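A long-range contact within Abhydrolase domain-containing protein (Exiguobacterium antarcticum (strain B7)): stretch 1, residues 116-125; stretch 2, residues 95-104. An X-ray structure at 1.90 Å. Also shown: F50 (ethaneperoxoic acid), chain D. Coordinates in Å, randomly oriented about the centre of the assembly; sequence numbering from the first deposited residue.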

# COMPACT_ATOMS: atom_id res chain seq x y z
N LYS B 116 4.07 7.21 12.75
CA LYS B 116 5.26 6.49 13.20
C LYS B 116 4.97 5.06 13.64
O LYS B 116 3.84 4.74 14.03
CB LYS B 116 5.93 7.28 14.31
CG LYS B 116 5.10 7.44 15.54
CD LYS B 116 5.70 8.47 16.49
CE LYS B 116 5.48 9.88 15.99
NZ LYS B 116 6.09 10.83 16.97
N LEU B 117 6.00 4.23 13.53
CA LEU B 117 5.97 2.82 13.85
C LEU B 117 6.94 2.52 15.00
O LEU B 117 8.06 3.00 14.98
CB LEU B 117 6.48 2.06 12.61
CG LEU B 117 6.58 0.54 12.75
CD1 LEU B 117 5.21 0.00 13.12
CD2 LEU B 117 7.12 -0.17 11.52
N ILE B 118 6.52 1.72 15.95
CA ILE B 118 7.39 1.24 16.99
C ILE B 118 7.33 -0.26 16.90
O ILE B 118 6.23 -0.81 16.78
CB ILE B 118 6.94 1.68 18.39
CG1 ILE B 118 6.84 3.21 18.44
CG2 ILE B 118 7.89 1.12 19.46
CD1 ILE B 118 5.96 3.75 19.56
N LEU B 119 8.48 -0.90 16.91
CA LEU B 119 8.55 -2.34 16.83
C LEU B 119 9.26 -2.76 18.11
O LEU B 119 10.38 -2.43 18.28
CB LEU B 119 9.35 -2.77 15.59
CG LEU B 119 8.76 -2.62 14.19
CD1 LEU B 119 9.79 -3.00 13.15
CD2 LEU B 119 7.57 -3.52 14.02
N ALA B 120 8.58 -3.50 19.01
CA ALA B 120 9.02 -3.76 20.39
C ALA B 120 9.18 -5.26 20.52
O ALA B 120 8.22 -5.96 20.42
CB ALA B 120 8.03 -3.23 21.42
N GLY B 121 10.42 -5.76 20.65
CA GLY B 121 10.65 -7.19 20.69
C GLY B 121 10.05 -7.94 19.50
O GLY B 121 9.60 -9.04 19.64
N ALA B 122 9.99 -7.32 18.32
CA ALA B 122 9.15 -7.81 17.25
C ALA B 122 9.62 -9.16 16.65
O ALA B 122 10.83 -9.40 16.50
CB ALA B 122 9.06 -6.77 16.13
N ALA B 123 8.64 -9.97 16.28
CA ALA B 123 8.85 -11.22 15.56
C ALA B 123 9.02 -10.94 14.07
O ALA B 123 8.20 -11.27 13.22
CB ALA B 123 7.69 -12.16 15.80
N ALA B 124 10.13 -10.31 13.75
CA ALA B 124 10.36 -9.86 12.36
C ALA B 124 11.83 -9.65 12.12
O ALA B 124 12.54 -9.35 13.06
CB ALA B 124 9.60 -8.59 12.05
N PRO B 125 12.27 -9.81 10.86
CA PRO B 125 11.40 -10.18 9.69
C PRO B 125 10.87 -11.60 9.59
O PRO B 125 9.95 -11.86 8.77
CB PRO B 125 12.32 -9.93 8.46
CG PRO B 125 13.69 -9.72 9.02
CD PRO B 125 13.49 -9.12 10.40
C F50 D . 5.34 -13.46 20.44
OX1 F50 D . 4.76 -12.50 22.74
O F50 D . 4.44 -12.91 19.85
OXT F50 D . 5.71 -12.92 21.76
CH3 F50 D . 6.05 -14.64 19.84
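Stretch 2 95-104: FSMGGGIALK

Stretch 2 lies on stretch 1 as a close, largely apolar packing of a helix running roughly antiparallel to a strand, pinned where the helix begins by two backbone hydrogen bonds and burying 487 Å² summed over both sides.

The conformations come first. Residues 116-120 form a strand, with phi/psi values from -152/154 at Lys116 to -119/111 at Ala120, and the chain then leaves it through Gly121 at 53/32, a positive phi that by itself favours glycine. Stretch 2 begins with Phe95 in an extended conformation (-105/124), turns sharply at Ser96 (58/-119), and from Met97 to Lys104 is helical, the helix continuing beyond the stretch. The helix runs back along the strand: the angle between their N-to-C directions is 150°, the signed crossing angle is -150°, and the axes approach to 7.6 Å. Phe95, by contrast, pairs with Ala120 in a parallel bridge, their CA atoms 4.6 Å apart. The reversal of direction therefore takes place within stretch 2, at the turn into the helix.

The polar evidence is concentrated around that turn. Ser96 N donates to Ala120 O at 3.0 Å with an N-H...O angle of 154°, and Ala123 N donates to Ser96 O at 2.9 Å with a nearly linear angle of 176°. Ser96 thus holds the end of the strand with its amide and the loop that follows with its carbonyl. Two CA-H...O contacts accompany these bonds: Phe95 CA to Ala120 O at 3.2 Å and Ser96 CA to Gly121 O at 3.3 Å. The side chains of the bridged pair share one face of the sheet, where Ala120 CB meets Phe95 CD1 at 3.9 Å.

Further along, closeness depends on small residues. Ala122 CB lies 3.8 Å from Gly99 CA, and an ideal CB on Gly99 would come within 2.2 Å of Ala122 CB, a clash; the bare glycine backbone lets the loop sit against the helix. Leu119 CD2 lies 3.5 Å from Gly99 O on the same part of the helix.

Leucines and alanines make the remaining apolar contacts, from the strand and from the loop after it. Leu103 leaves its backbone sideways, but the end of its side chain comes nearer to stretch 1, and it has the largest covered area of any residue here, 64 Å². Its CD1 reaches Ala124 CB at 3.7 Å and Leu119 CD1 at 4.0 Å, while its CD2 meets Leu117 CD2 at 3.9 Å. Leu117 points toward the helix and also places CD1 4.0 Å from Ala102 CB, consistent with the antiparallel sense of the crossing: Leu117, early in the strand, meets Ala102 and Leu103, late in the helical part of this stretch.

The bound F50 adjoins the same turn. Met97 N donates to F50 O at 2.9 Å (153°), whereas Ser96 OG is 2.5 Å from F50 C, too close for a non-bonded contact. F50 OX1 lies at the edge of the Phe95 ring, 3.7 Å from Phe95 CE2.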

# COMPACT_ATOMS: atom_id res chain seq x y z
N PHE B 95 4.19 -5.30 19.38
CA PHE B 95 5.07 -6.09 20.28
C PHE B 95 5.04 -7.53 19.78
O PHE B 95 3.97 -8.12 19.62
CB PHE B 95 4.60 -6.02 21.69
CG PHE B 95 5.43 -6.91 22.64
CD1 PHE B 95 6.59 -6.42 23.23
CD2 PHE B 95 5.04 -8.24 22.90
CE1 PHE B 95 7.33 -7.21 24.12
CE2 PHE B 95 5.82 -9.06 23.75
CZ PHE B 95 6.96 -8.54 24.32
N SER B 96 6.22 -8.07 19.50
CA SER B 96 6.39 -9.43 19.12
C SER B 96 5.58 -9.80 17.87
O SER B 96 5.86 -9.22 16.82
CB SER B 96 6.16 -10.32 20.35
OG SER B 96 6.86 -11.52 20.17
N MET B 97 4.65 -10.73 17.93
CA MET B 97 3.82 -11.03 16.74
C MET B 97 3.15 -9.75 16.19
O MET B 97 2.97 -9.62 14.97
CB MET B 97 2.75 -12.06 17.08
CG MET B 97 2.02 -12.62 15.85
SD MET B 97 0.85 -13.90 16.28
CE MET B 97 -0.29 -13.02 17.36
N GLY B 98 2.85 -8.84 17.10
CA GLY B 98 2.31 -7.49 16.82
C GLY B 98 3.18 -6.66 15.92
O GLY B 98 2.67 -5.98 14.99
N GLY B 99 4.48 -6.79 16.11
CA GLY B 99 5.46 -6.23 15.22
C GLY B 99 5.32 -6.71 13.79
O GLY B 99 5.24 -5.89 12.87
N GLY B 100 5.26 -8.02 13.62
CA GLY B 100 5.06 -8.60 12.32
C GLY B 100 3.78 -8.15 11.66
O GLY B 100 3.74 -7.86 10.43
N ILE B 101 2.70 -8.12 12.44
CA ILE B 101 1.39 -7.70 11.91
C ILE B 101 1.41 -6.21 11.54
O ILE B 101 0.82 -5.81 10.53
CB ILE B 101 0.26 -8.05 12.88
CG1 ILE B 101 0.15 -9.58 13.07
CG2 ILE B 101 -1.08 -7.44 12.42
CD1 ILE B 101 -0.66 -9.99 14.28
N ALA B 102 2.02 -5.39 12.38
CA ALA B 102 2.17 -3.98 12.07
C ALA B 102 2.87 -3.72 10.72
O ALA B 102 2.39 -2.91 9.95
CB ALA B 102 2.92 -3.28 13.18
N LEU B 103 3.97 -4.40 10.45
CA LEU B 103 4.68 -4.33 9.15
C LEU B 103 3.80 -4.75 7.96
O LEU B 103 3.74 -4.03 6.92
CB LEU B 103 5.98 -5.15 9.19
CG LEU B 103 7.04 -4.53 10.09
CD1 LEU B 103 8.09 -5.53 10.57
CD2 LEU B 103 7.76 -3.37 9.42
N LYS B 104 3.11 -5.89 8.12
CA LYS B 104 2.28 -6.44 7.07
C LYS B 104 1.14 -5.46 6.74
O LYS B 104 0.76 -5.33 5.57
CB LYS B 104 1.66 -7.77 7.52
CG LYS B 104 1.00 -8.60 6.43
CD LYS B 104 1.92 -8.85 5.26
CE LYS B 104 1.73 -10.24 4.65
NZ LYS B 104 2.99 -10.60 3.93